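Side-chain contact in uracil-DNA glycosylase (Nitratifractor salsuginis, PDB 5X3G), which is an enzyme of the uracil-DNA glycosylase superfamily, built around a four-stranded parallel beta-sheet flanked by helices: residues Phe173-Lys176 with Glu177-Arg180. Numbering follows the deposited sequence.
Sequences FTSK and EESR
Thr174 OG1 donates a very short hydrogen bond to Glu178 OE1, 2.5 Å away. The Glu178 chain comes to the threonine roughly perpendicular to its side chain. With CG turned beside the backbone N (chi1 -48°) and the chain straight at chi2, the carboxylate reaches the threonine. Thr174 OG1 is also hydrogen-bonded to His182, further along helix 179-196. Ser175 OG lies between the two glutamates, 3.3 Å from Glu177 OE1 and equally far from Glu178 OE1. Both contacts are long, and at most a weak hydrogen bond joins the serine to either carboxylate. The bend of Glu177 at chi2 (64°) turns its carboxylate back over the turn, where OE2 comes within 3.2 Å of Lys176 CB. This touch involves the foot of the lysine and not its amine.

The backbone adds a weak bond, Glu178 N to Ser175 O, at 3.2 Å. It helps close the turn just before the helix, where Glu178 is the N-cap residue. Ser179 OG is hydrogen-bonded to Asp79. The same oxygen lies 3.7 Å from Phe173 CE1 and approaches the ring obliquely. Phe173 is buried and also packs on Ile53 and Pro82.

The contact joins the loop after strand 164-168 to the start of helix 179-196. Its polar links are uneven: the short threonine bond dominates and the others are weak. Through Glu178 and His182, Thr174 ties the loop to the first turn of the helix, and its hydroxyl may partly offset the carboxylate's charge.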
loop_
_atom_site.group_PDB
_atom_site.type_symbol
_atom_site.label_atom_id
_atom_site.label_comp_id
_atom_site.label_asym_id
_atom_site.label_seq_id
_atom_site.Cartn_x
_atom_site.Cartn_y
_atom_site.Cartn_z
ATOM N N PHE A 173 -11.418 -0.753 -7.925
ATOM C CA PHE A 173 -11.477 0.303 -8.927
ATOM C C PHE A 173 -12.345 -0.177 -10.080
ATOM O O PHE A 173 -12.195 -1.315 -10.533
ATOM C CB PHE A 173 -10.066 0.653 -9.425
ATOM C CG PHE A 173 -10.036 1.595 -10.604
ATOM C CD1 PHE A 173 -9.893 2.957 -10.408
ATOM C CD2 PHE A 173 -10.112 1.116 -11.904
ATOM C CE1 PHE A 173 -9.850 3.826 -11.479
ATOM C CE2 PHE A 173 -10.073 1.980 -12.982
ATOM C CZ PHE A 173 -9.939 3.337 -12.767
ATOM N N THR A 174 -13.241 0.685 -10.557
ATOM C CA THR A 174 -14.050 0.393 -11.736
ATOM C C THR A 174 -13.716 1.327 -12.891
ATOM O O THR A 174 -13.383 0.869 -13.989
ATOM C CB THR A 174 -15.546 0.474 -11.396
ATOM O OG1 THR A 174 -15.851 1.761 -10.844
ATOM C CG2 THR A 174 -15.925 -0.602 -10.395
ATOM N N SER A 175 -13.799 2.637 -12.671
ATOM C CA SER A 175 -13.371 3.617 -13.656
ATOM C C SER A 175 -12.891 4.855 -12.917
ATOM O O SER A 175 -13.184 5.046 -11.733
ATOM C CB SER A 175 -14.495 3.974 -14.636
ATOM O OG SER A 175 -15.567 4.616 -13.971
ATOM N N LYS A 176 -12.135 5.693 -13.633
ATOM C CA LYS A 176 -11.674 6.957 -13.068
ATOM C C LYS A 176 -12.831 7.771 -12.514
ATOM O O LYS A 176 -12.679 8.479 -11.512
ATOM C CB LYS A 176 -10.952 7.779 -14.138
ATOM C CG LYS A 176 -10.125 6.972 -15.119
ATOM C CD LYS A 176 -8.709 6.781 -14.624
ATOM C CE LYS A 176 -7.795 6.378 -15.765
ATOM N NZ LYS A 176 -6.365 6.560 -15.404
ATOM N N GLU A 177 -13.997 7.669 -13.151
ATOM C CA GLU A 177 -15.131 8.511 -12.799
ATOM C C GLU A 177 -15.729 8.105 -11.459
ATOM O O GLU A 177 -16.123 8.962 -10.660
ATOM C CB GLU A 177 -16.192 8.437 -13.897
ATOM C CG GLU A 177 -15.747 8.855 -15.309
ATOM C CD GLU A 177 -14.676 7.961 -15.908
ATOM O OE1 GLU A 177 -15.011 6.847 -16.362
ATOM O OE2 GLU A 177 -13.500 8.378 -15.934
ATOM N N GLU A 178 -15.798 6.804 -11.195
ATOM C CA GLU A 178 -16.505 6.271 -10.041
ATOM C C GLU A 178 -15.627 6.151 -8.802
ATOM O O GLU A 178 -16.078 5.596 -7.794
ATOM C CB GLU A 178 -17.108 4.907 -10.408
ATOM C CG GLU A 178 -17.868 4.946 -11.737
ATOM C CD GLU A 178 -18.433 3.605 -12.163
ATOM O OE1 GLU A 178 -17.655 2.637 -12.291
ATOM O OE2 GLU A 178 -19.660 3.520 -12.388
ATOM N N SER A 179 -14.403 6.685 -8.838
ATOM C CA SER A 179 -13.468 6.487 -7.734
ATOM C C SER A 179 -13.927 7.197 -6.466
ATOM O O SER A 179 -13.849 6.631 -5.369
ATOM C CB SER A 179 -12.071 6.962 -8.137
ATOM O OG SER A 179 -11.509 6.120 -9.128
ATOM N N ARG A 180 -14.397 8.443 -6.591
ATOM C CA ARG A 180 -14.880 9.168 -5.418
ATOM C C ARG A 180 -16.013 8.412 -4.734
ATOM O O ARG A 180 -16.029 8.275 -3.501
ATOM C CB ARG A 180 -15.334 10.571 -5.821
#